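Local coordinates for Non-reducing end beta-L-arabinofuranosidase (Bacteroides thetaiotaomicron, PDB 5MQO), which is a family GH127 glycoside hydrolase taking part in the breakdown of complex plant pectin, probably as an aceric acidase, at residues 286-291 with 316-321; 347-352 with 361-366; 514-519 with 572-577; 527-532 with 565-570. All blocks are in the same frame, centred on the assembly; numbering follows the deposited sequence.

Interaction 1: 286-291 with 316-321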
# COMPACT_ATOMS: atom_id res chain seq x y z
N PRO A 286 -13.46 0.38 -23.78
CA PRO A 286 -13.51 -0.88 -23.02
C PRO A 286 -12.23 -1.24 -22.28
O PRO A 286 -11.17 -0.77 -22.64
CB PRO A 286 -13.77 -1.91 -24.12
CG PRO A 286 -14.61 -1.15 -25.07
CD PRO A 286 -13.95 0.18 -25.15
N PHE A 287 -12.32 -2.07 -21.27
CA PHE A 287 -11.12 -2.42 -20.51
C PHE A 287 -10.08 -3.11 -21.36
O PHE A 287 -8.89 -2.87 -21.18
CB PHE A 287 -11.40 -3.23 -19.25
CG PHE A 287 -10.15 -3.53 -18.50
CD1 PHE A 287 -9.49 -2.52 -17.81
CD2 PHE A 287 -9.56 -4.79 -18.57
CE1 PHE A 287 -8.29 -2.78 -17.14
CE2 PHE A 287 -8.34 -5.05 -17.93
CZ PHE A 287 -7.71 -4.06 -17.21
N ARG A 288 -10.50 -3.94 -22.30
CA ARG A 288 -9.54 -4.76 -23.05
C ARG A 288 -8.72 -3.95 -24.05
O ARG A 288 -7.70 -4.44 -24.52
CB ARG A 288 -10.24 -5.95 -23.69
CG ARG A 288 -10.84 -6.86 -22.64
CD ARG A 288 -11.49 -8.12 -23.21
NE ARG A 288 -11.82 -9.07 -22.15
CZ ARG A 288 -12.81 -8.92 -21.26
NH1 ARG A 288 -13.63 -7.85 -21.26
NH2 ARG A 288 -12.99 -9.86 -20.34
N ASP A 289 -9.15 -2.72 -24.33
CA ASP A 289 -8.39 -1.77 -25.17
C ASP A 289 -7.41 -0.92 -24.38
O ASP A 289 -6.61 -0.24 -24.98
CB ASP A 289 -9.34 -0.84 -25.95
CG ASP A 289 -10.30 -1.60 -26.87
OD1 ASP A 289 -9.83 -2.39 -27.71
OD2 ASP A 289 -11.53 -1.40 -26.74
N GLN A 290 -7.47 -0.95 -23.05
CA GLN A 290 -6.62 -0.13 -22.19
C GLN A 290 -5.31 -0.80 -21.94
O GLN A 290 -5.29 -1.88 -21.36
CB GLN A 290 -7.28 0.11 -20.84
CG GLN A 290 -8.51 1.00 -20.90
CD GLN A 290 -9.19 1.15 -19.55
OE1 GLN A 290 -8.54 1.29 -18.50
NE2 GLN A 290 -10.52 1.16 -19.57
N TYR A 291 -4.21 -0.18 -22.37
CA TYR A 291 -2.86 -0.70 -22.11
C TYR A 291 -1.98 0.32 -21.34
O TYR A 291 -0.74 0.18 -21.29
CB TYR A 291 -2.18 -1.10 -23.43
CG TYR A 291 -2.84 -2.23 -24.14
CD1 TYR A 291 -2.49 -3.57 -23.86
CD2 TYR A 291 -3.84 -2.00 -25.11
CE1 TYR A 291 -3.09 -4.65 -24.52
CE2 TYR A 291 -4.47 -3.08 -25.78
CZ TYR A 291 -4.09 -4.40 -25.48
OH TYR A 291 -4.67 -5.48 -26.12
N GLU A 316 -8.22 -15.70 -18.11
CA GLU A 316 -8.35 -15.06 -19.43
C GLU A 316 -7.08 -14.29 -19.73
O GLU A 316 -6.84 -13.24 -19.18
CB GLU A 316 -9.56 -14.11 -19.47
CG GLU A 316 -9.95 -13.64 -20.89
CD GLU A 316 -10.92 -12.46 -20.88
OE1 GLU A 316 -11.37 -12.13 -19.75
OE2 GLU A 316 -11.22 -11.86 -21.95
N GLN A 317 -6.25 -14.83 -20.60
CA GLN A 317 -4.94 -14.24 -20.83
C GLN A 317 -4.97 -12.75 -21.20
O GLN A 317 -4.10 -12.01 -20.77
CB GLN A 317 -4.15 -15.06 -21.86
CG GLN A 317 -3.65 -16.38 -21.25
CD GLN A 317 -2.87 -17.25 -22.24
OE1 GLN A 317 -3.45 -17.80 -23.20
NE2 GLN A 317 -1.56 -17.41 -22.00
N GLN A 318 -5.99 -12.33 -21.96
CA GLN A 318 -6.06 -10.96 -22.47
C GLN A 318 -6.00 -9.97 -21.32
O GLN A 318 -5.24 -9.04 -21.37
CB GLN A 318 -7.31 -10.75 -23.34
CG GLN A 318 -7.59 -9.32 -23.80
CD GLN A 318 -6.43 -8.63 -24.51
OE1 GLN A 318 -5.74 -9.21 -25.34
NE2 GLN A 318 -6.23 -7.36 -24.19
N LEU A 319 -6.75 -10.23 -20.26
CA LEU A 319 -6.67 -9.43 -19.04
C LEU A 319 -5.22 -9.20 -18.51
O LEU A 319 -4.86 -8.08 -18.17
CB LEU A 319 -7.51 -10.05 -17.94
CG LEU A 319 -8.98 -10.26 -18.30
CD1 LEU A 319 -9.67 -11.01 -17.19
CD2 LEU A 319 -9.67 -8.94 -18.57
N MET A 320 -4.41 -10.25 -18.47
CA MET A 320 -3.00 -10.14 -18.07
C MET A 320 -2.17 -9.41 -19.12
O MET A 320 -1.15 -8.82 -18.80
CB MET A 320 -2.42 -11.54 -17.79
CG MET A 320 -1.12 -11.58 -16.97
SD MET A 320 -1.08 -10.97 -15.27
CE MET A 320 -2.81 -11.09 -14.79
N LYS A 321 -2.58 -9.45 -20.39
CA LYS A 321 -1.95 -8.58 -21.40
C LYS A 321 -2.18 -7.09 -21.09
O LYS A 321 -1.27 -6.28 -21.22
CB LYS A 321 -2.41 -8.93 -22.83
CG LYS A 321 -1.28 -9.38 -23.77
CD LYS A 321 -1.65 -10.49 -24.77
CE LYS A 321 -0.37 -11.18 -25.27
NZ LYS A 321 -0.53 -11.85 -26.59
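R288, on the short 3-10 turn 287-289, stands beside L319 in the first turn of helix 317-333, their CA atoms 6.8 Å apart. The two parts of the chain meet almost entirely through side chains. R288 runs out extended from CG to NE and turns the side of its guanidinium to the carboxylate of E316, giving a two-pronged salt bridge. NH2 donates to OE1 of E316 over 2.9 Å, close to the guanidinium plane, and uses the syn lone pair of that oxygen; the bond is fairly straight, 163° at the hydrogen. NE of R288 gives the second bond, to OE2 of E316 at 2.9 Å, which is more bent and tilted from both planes. The guanidinium and carboxylate planes are 31° apart. Over one face of the guanidinium lies CD2 of L319, 3.9 Å from NH2 of R288. CD2 of L319 also lies at the ring edge of F287, 4.2 Å from CD2 of F287. At the other end of the contact, NE2 of Q318 donates to OH of Y291, at 3.1 Å. Ring and amide planes are nearly perpendicular there (85°). NE2 of Q318 also bonds to OD1 of N322 one helical turn on, which helps to fix the amide's rotation. NH1 of R288 forms a further salt bridge with D269. Flanked by two carboxylates, the guanidinium is well compensated in charge, and this probably stabilises the ionised forms of all three groups where the loop meets the start of the helix.

Interaction 2: 347-352 with 361-366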
# COMPACT_ATOMS: atom_id res chain seq x y z
N GLY A 347 -6.53 18.34 -14.34
CA GLY A 347 -5.84 18.42 -15.63
C GLY A 347 -6.70 17.93 -16.78
O GLY A 347 -7.94 17.81 -16.66
N THR A 348 -6.04 17.61 -17.89
CA THR A 348 -6.72 17.15 -19.09
C THR A 348 -6.10 15.85 -19.59
O THR A 348 -4.90 15.67 -19.46
CB THR A 348 -6.66 18.19 -20.21
OG1 THR A 348 -5.32 18.69 -20.33
CG2 THR A 348 -7.55 19.35 -19.90
N SER A 349 -6.94 14.97 -20.14
CA SER A 349 -6.54 13.71 -20.77
C SER A 349 -7.22 13.53 -22.16
O SER A 349 -8.43 13.74 -22.31
CB SER A 349 -6.94 12.54 -19.88
OG SER A 349 -6.42 11.32 -20.38
N PRO A 350 -6.45 13.23 -23.21
CA PRO A 350 -5.00 13.38 -23.25
C PRO A 350 -4.46 14.86 -23.22
O PRO A 350 -5.22 15.83 -23.42
CB PRO A 350 -4.66 12.74 -24.58
CG PRO A 350 -5.82 13.10 -25.46
CD PRO A 350 -7.03 13.10 -24.56
N ASP A 351 -3.15 14.99 -23.00
CA ASP A 351 -2.44 16.27 -22.80
C ASP A 351 -1.49 16.53 -23.97
O ASP A 351 -0.41 15.93 -24.06
CB ASP A 351 -1.65 16.25 -21.46
CG ASP A 351 -1.04 17.60 -21.08
OD1 ASP A 351 -1.17 18.58 -21.82
OD2 ASP A 351 -0.42 17.70 -20.01
N GLY A 352 -1.92 17.42 -24.86
CA GLY A 352 -1.09 17.94 -25.94
C GLY A 352 -0.93 17.06 -27.16
O GLY A 352 -0.07 17.32 -27.97
N GLN A 361 -10.75 15.67 -22.17
CA GLN A 361 -11.59 15.69 -20.98
C GLN A 361 -10.82 16.21 -19.78
O GLN A 361 -9.61 16.13 -19.75
CB GLN A 361 -12.05 14.29 -20.67
CG GLN A 361 -12.96 13.65 -21.70
CD GLN A 361 -13.20 12.17 -21.43
OE1 GLN A 361 -12.54 11.55 -20.56
NE2 GLN A 361 -14.11 11.60 -22.16
N LYS A 362 -11.53 16.71 -18.78
CA LYS A 362 -10.94 16.95 -17.45
C LYS A 362 -10.69 15.64 -16.68
O LYS A 362 -11.45 14.68 -16.79
CB LYS A 362 -11.79 17.93 -16.61
CG LYS A 362 -11.60 19.38 -17.04
CD LYS A 362 -12.80 20.26 -16.71
CE LYS A 362 -13.05 20.29 -15.22
NZ LYS A 362 -14.46 20.67 -14.94
N VAL A 363 -9.59 15.62 -15.91
CA VAL A 363 -9.30 14.56 -14.92
C VAL A 363 -9.09 15.23 -13.57
O VAL A 363 -8.96 16.44 -13.48
CB VAL A 363 -8.07 13.70 -15.32
CG1 VAL A 363 -8.26 13.12 -16.72
CG2 VAL A 363 -6.76 14.48 -15.28
N HIS A 364 -9.07 14.44 -12.51
CA HIS A 364 -8.76 14.99 -11.17
C HIS A 364 -8.21 13.89 -10.26
O HIS A 364 -8.61 12.75 -10.38
CB HIS A 364 -9.99 15.69 -10.55
CG HIS A 364 -11.06 14.74 -10.06
ND1 HIS A 364 -11.55 13.70 -10.83
CD2 HIS A 364 -11.74 14.69 -8.88
CE1 HIS A 364 -12.48 13.05 -10.15
NE2 HIS A 364 -12.61 13.62 -8.97
N GLN A 365 -7.29 14.25 -9.37
CA GLN A 365 -6.70 13.31 -8.41
C GLN A 365 -6.20 12.13 -9.22
O GLN A 365 -6.53 10.96 -8.98
CB GLN A 365 -7.72 12.93 -7.34
CG GLN A 365 -8.64 14.10 -6.96
CD GLN A 365 -9.25 13.98 -5.58
OE1 GLN A 365 -9.40 12.90 -5.04
NE2 GLN A 365 -9.58 15.12 -4.99
N SER A 366 -5.38 12.50 -10.21
CA SER A 366 -5.20 11.71 -11.41
C SER A 366 -3.76 11.51 -11.87
O SER A 366 -2.85 12.33 -11.63
CB SER A 366 -5.98 12.36 -12.55
OG SER A 366 -5.72 11.74 -13.79
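S349 and V363 turn their side chains to the same face of a two-stranded antiparallel sheet, and the methyl CG1 of V363 comes alongside CB of S349 at 3.5 Å. With CG1 anti to its carbonyl carbon (chi1 -55°), V363 sets the other methyl, CG2, against the backbone of G347, 3.8 Å from its carbonyl carbon. G347 and S349 thus lie under the two branches of one valine. T348 and K362 stand on the opposite face, each beside the backbone of the other strand: CB of T348 is 3.6 Å from O of Q361, and CB of K362 passes near O of G347.

Four backbone hydrogen bonds join the strands, two in the G347-V363 pair and two in the S349-Q361 pair. V363 N to G347 O is the shortest, 2.8 Å; the straightest runs from Q361 N to S349 O, 175° at the hydrogen. T348 and K362 form the non-hydrogen-bonded pair between them. The polar ends of S349 and Q361 turn to the neighbouring loop, S349 OG to D279 OD2 and Q361 OE1 to D279 N. The peptide bond before P350, just after the last paired residue, is cis. With its axes at 123°, the unit is a strongly twisted beta hairpin at the surface of the GH127 catalytic domain, and just beyond it Q365 and S366 face L344 in a G1 beta bulge.

Interaction 3: 514-519 with 572-577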
# COMPACT_ATOMS: atom_id res chain seq x y z
N ASN A 514 19.42 -7.63 8.61
CA ASN A 514 19.72 -8.98 9.11
C ASN A 514 18.46 -9.67 9.54
O ASN A 514 17.82 -9.21 10.49
CB ASN A 514 20.66 -8.93 10.31
CG ASN A 514 21.95 -8.21 10.00
OD1 ASN A 514 22.63 -8.53 9.02
ND2 ASN A 514 22.27 -7.21 10.80
N VAL A 515 18.13 -10.78 8.89
CA VAL A 515 16.93 -11.55 9.24
C VAL A 515 17.27 -12.97 9.68
O VAL A 515 18.12 -13.63 9.11
CB VAL A 515 15.91 -11.58 8.08
CG1 VAL A 515 14.59 -12.23 8.49
CG2 VAL A 515 15.65 -10.16 7.60
N ARG A 516 16.61 -13.42 10.74
CA ARG A 516 16.76 -14.76 11.20
C ARG A 516 15.38 -15.36 11.29
O ARG A 516 14.50 -14.81 11.96
CB ARG A 516 17.41 -14.78 12.58
CG ARG A 516 17.57 -16.17 13.17
CD ARG A 516 18.16 -16.08 14.56
NE ARG A 516 19.50 -15.52 14.52
CZ ARG A 516 20.25 -15.27 15.59
NH1 ARG A 516 19.81 -15.54 16.82
NH2 ARG A 516 21.46 -14.76 15.41
N VAL A 517 15.23 -16.51 10.61
CA VAL A 517 14.04 -17.33 10.67
C VAL A 517 14.39 -18.59 11.47
O VAL A 517 15.32 -19.33 11.13
CB VAL A 517 13.49 -17.65 9.26
CG1 VAL A 517 12.26 -18.55 9.32
CG2 VAL A 517 13.11 -16.34 8.58
N THR A 518 13.65 -18.80 12.54
CA THR A 518 13.86 -19.92 13.42
C THR A 518 12.62 -20.78 13.34
O THR A 518 11.53 -20.25 13.50
CB THR A 518 14.07 -19.44 14.87
OG1 THR A 518 15.07 -18.41 14.90
CG2 THR A 518 14.46 -20.61 15.76
N LEU A 519 12.79 -22.09 13.11
CA LEU A 519 11.67 -23.05 13.04
C LEU A 519 11.33 -23.70 14.37
O LEU A 519 12.06 -24.58 14.79
CB LEU A 519 12.05 -24.16 12.08
CG LEU A 519 12.09 -23.68 10.65
CD1 LEU A 519 12.98 -24.61 9.86
CD2 LEU A 519 10.69 -23.61 10.04
N VAL A 572 17.60 -22.89 11.84
CA VAL A 572 17.78 -21.44 11.80
C VAL A 572 18.29 -21.05 10.42
O VAL A 572 19.36 -21.48 10.03
CB VAL A 572 18.78 -21.01 12.89
CG1 VAL A 572 19.38 -19.63 12.62
CG2 VAL A 572 18.11 -21.04 14.25
N VAL A 573 17.53 -20.23 9.70
CA VAL A 573 18.02 -19.56 8.50
C VAL A 573 18.28 -18.09 8.82
O VAL A 573 17.54 -17.47 9.60
CB VAL A 573 17.00 -19.63 7.34
CG1 VAL A 573 17.67 -19.24 6.03
CG2 VAL A 573 16.40 -21.02 7.23
N GLU A 574 19.31 -17.54 8.19
CA GLU A 574 19.73 -16.17 8.45
C GLU A 574 20.14 -15.45 7.15
O GLU A 574 21.17 -15.74 6.55
CB GLU A 574 20.87 -16.16 9.47
CG GLU A 574 21.03 -14.82 10.18
CD GLU A 574 22.04 -14.88 11.32
OE1 GLU A 574 21.69 -15.44 12.39
OE2 GLU A 574 23.17 -14.37 11.12
N LEU A 575 19.29 -14.52 6.73
CA LEU A 575 19.53 -13.67 5.58
C LEU A 575 20.31 -12.48 6.06
O LEU A 575 19.88 -11.84 7.02
CB LEU A 575 18.20 -13.22 5.01
CG LEU A 575 18.24 -12.32 3.78
CD1 LEU A 575 18.90 -13.00 2.59
CD2 LEU A 575 16.84 -11.87 3.43
N VAL A 576 21.45 -12.20 5.43
CA VAL A 576 22.16 -10.93 5.65
C VAL A 576 22.12 -10.12 4.36
O VAL A 576 22.77 -10.50 3.40
CB VAL A 576 23.64 -11.13 6.07
CG1 VAL A 576 24.33 -9.79 6.33
CG2 VAL A 576 23.73 -12.02 7.29
N MET A 577 21.35 -9.04 4.35
CA MET A 577 21.27 -8.11 3.21
C MET A 577 22.14 -6.93 3.53
O MET A 577 22.04 -6.39 4.61
CB MET A 577 19.82 -7.61 2.98
CG MET A 577 18.84 -8.67 2.49
SD MET A 577 17.06 -8.33 2.70
CE MET A 577 16.87 -8.57 4.46
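R516 and E574 sit side by side midway along two antiparallel strands, 514-521 and 572-577, which are neighbours inside a larger antiparallel sheet of the GH127 middle domain. They form a non-hydrogen-bonded pair, with their side chains pointing the same way from the sheet. R516 bends at chi3 (-64°), which places NE beside the carboxylate, and both NE and NH2 reach OE1 of E574, each at 3.1 Å. NE and NH2 grip this single oxygen side-on, from one face of the carboxylate, and both bonds are bent. Below the charged end, CG of R516 packs on CG1 of V572 at 3.9 Å. On the same face OD1 of N514 lies against CG1 of V576.

The backbone bonds come from the flanking pairs. V515 N donates to L575 O over 2.8 Å, while the return bond from L575 N is weak. V517 and V573 exchange two bonds, the one from V517 N to V573 O being 2.7 Å long. CA-H...O contacts, such as that of E574 CA with V515 O at 3.1 Å, fill in between them.

The other face is apolar. V515 carries CG2 to the methyl CE of M577, 3.7 Å away, and V517 and V573 both touch F533 on strand 529-535 of another sheet. The arrangement is consistent with a beta sandwich, one face of the strand pair carrying the charged pair and the other packed through its valines on a second sheet.

Interaction 4: 527-532 with 565-570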
# COMPACT_ATOMS: atom_id res chain seq x y z
N GLY A 527 7.73 -33.33 4.08
CA GLY A 527 8.87 -33.91 3.37
C GLY A 527 10.05 -32.97 3.47
O GLY A 527 10.34 -32.40 4.52
N ALA A 528 10.75 -32.84 2.35
CA ALA A 528 11.49 -31.62 2.06
C ALA A 528 10.44 -30.61 1.60
O ALA A 528 9.43 -30.98 1.00
CB ALA A 528 12.53 -31.83 0.97
N PHE A 529 10.67 -29.35 1.93
CA PHE A 529 9.90 -28.22 1.41
C PHE A 529 10.77 -26.98 1.54
O PHE A 529 11.72 -26.98 2.35
CB PHE A 529 8.57 -28.06 2.16
CG PHE A 529 8.72 -27.70 3.61
CD1 PHE A 529 8.93 -28.68 4.56
CD2 PHE A 529 8.65 -26.39 4.02
CE1 PHE A 529 9.07 -28.35 5.91
CE2 PHE A 529 8.80 -26.04 5.36
CZ PHE A 529 9.01 -27.02 6.31
N SER A 530 10.44 -25.94 0.78
CA SER A 530 11.32 -24.76 0.67
C SER A 530 10.98 -23.61 1.62
O SER A 530 9.85 -23.47 2.11
CB SER A 530 11.33 -24.26 -0.78
OG SER A 530 12.04 -25.13 -1.64
N LEU A 531 11.99 -22.80 1.90
CA LEU A 531 11.77 -21.48 2.49
C LEU A 531 12.36 -20.47 1.53
O LEU A 531 13.56 -20.46 1.30
CB LEU A 531 12.46 -21.33 3.85
CG LEU A 531 11.81 -22.02 5.05
CD1 LEU A 531 12.53 -21.64 6.34
CD2 LEU A 531 10.33 -21.70 5.18
N PHE A 532 11.51 -19.62 0.97
CA PHE A 532 11.95 -18.65 -0.03
C PHE A 532 12.14 -17.32 0.66
O PHE A 532 11.30 -16.92 1.47
CB PHE A 532 10.91 -18.48 -1.11
CG PHE A 532 10.58 -19.73 -1.85
CD1 PHE A 532 9.69 -20.66 -1.34
CD2 PHE A 532 11.11 -19.96 -3.12
CE1 PHE A 532 9.36 -21.81 -2.04
CE2 PHE A 532 10.78 -21.10 -3.84
CZ PHE A 532 9.90 -22.04 -3.29
N ARG A 565 14.96 -28.13 1.73
CA ARG A 565 15.58 -28.78 2.89
C ARG A 565 14.50 -29.57 3.63
O ARG A 565 13.33 -29.19 3.63
CB ARG A 565 16.15 -27.68 3.79
CG ARG A 565 16.98 -28.13 4.98
CD ARG A 565 18.32 -28.70 4.54
NE ARG A 565 19.14 -27.69 3.85
CZ ARG A 565 20.02 -26.87 4.43
NH1 ARG A 565 20.25 -26.91 5.74
NH2 ARG A 565 20.69 -25.99 3.67
N THR A 566 14.88 -30.69 4.25
CA THR A 566 13.97 -31.38 5.18
C THR A 566 14.20 -30.69 6.52
O THR A 566 15.19 -30.94 7.19
CB THR A 566 14.22 -32.92 5.26
OG1 THR A 566 14.04 -33.49 3.96
CG2 THR A 566 13.22 -33.58 6.20
N TRP A 567 13.29 -29.79 6.87
CA TRP A 567 13.49 -28.91 8.03
C TRP A 567 13.15 -29.67 9.30
O TRP A 567 12.14 -30.37 9.35
CB TRP A 567 12.62 -27.63 7.92
CG TRP A 567 12.87 -26.82 6.69
CD1 TRP A 567 12.22 -26.92 5.49
CD2 TRP A 567 13.87 -25.81 6.51
NE1 TRP A 567 12.75 -26.04 4.59
CE2 TRP A 567 13.76 -25.34 5.19
CE3 TRP A 567 14.84 -25.25 7.35
CZ2 TRP A 567 14.59 -24.34 4.70
CZ3 TRP A 567 15.65 -24.27 6.86
CH2 TRP A 567 15.52 -23.81 5.54
N LYS A 568 14.02 -29.52 10.30
CA LYS A 568 13.85 -30.10 11.63
C LYS A 568 13.50 -28.97 12.58
O LYS A 568 13.86 -27.82 12.33
CB LYS A 568 15.16 -30.75 12.15
CG LYS A 568 15.90 -31.67 11.18
CD LYS A 568 15.13 -32.96 10.87
CE LYS A 568 15.51 -33.57 9.52
NZ LYS A 568 16.98 -33.65 9.28
N LYS A 569 12.85 -29.31 13.70
CA LYS A 569 12.69 -28.35 14.79
C LYS A 569 14.01 -27.67 15.11
O LYS A 569 15.08 -28.27 14.98
CB LYS A 569 12.13 -29.02 16.04
CG LYS A 569 12.27 -28.17 17.31
CD LYS A 569 11.33 -28.59 18.43
CE LYS A 569 11.43 -27.57 19.56
NZ LYS A 569 10.58 -27.93 20.72
N GLY A 570 13.93 -26.39 15.47
CA GLY A 570 15.07 -25.61 15.90
C GLY A 570 16.02 -25.16 14.81
O GLY A 570 16.99 -24.47 15.12
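W567 and F529 meet through both an aromatic contact and a hydrogen bond. The indole NE1 donates to the backbone O of F529, at 2.6 Å a short and rather bent bond (136°) lying near the indole plane. That carbonyl also receives a weak bond from R565 N, while F529 N donates to R565 O at 3.2 Å. F529 and R565 thus make an antiparallel hydrogen-bonded pair, and A528 CA adds a CA-H...O contact to the same R565 oxygen.

In the aromatic pair, an edge-to-face contact, W567 turns the CD1 edge of its five-membered ring over one face of F529, with CD1 of W567 3.3 Å from CZ of F529 and the planes inclined by 51°. CG of F529 lies between its backbone N and carbonyl carbon (chi1 65°).

Apolar packing holds the indole on its broad faces. L531 brings CD1 over the six-membered ring, 3.9 Å from the centroid, a CH-pi contact; CB of R565 lies over the opposite face. Nearby, CG2 of T566 touches O of G527.

The arrangement is an edge-strand pairing, 529-535 with 559-565, followed by a tryptophan packed between two sheets, touching L531 on one and V546 and V573 on the other, consistent with a beta sandwich.

In the fold
From the N terminus, interaction 1 comes first and closes a loop around helix 297-314, joining the loop before it to the start of helix 317-333. Interaction 2 follows that helix and closes a short hairpin; its nearest atoms lie about 10 Å from interaction 1, and both belong to the catalytic domain. Interactions 3 and 4 lie in the middle domain, well away from them. There 527-532 with 565-570 is nested inside the loop closed by 514-519 with 572-577. These two touch: L519 and V573 pack on W567, V573 also meets L531, and L519 O probably accepts a hydrogen bond from G570 N, tying together two sheets.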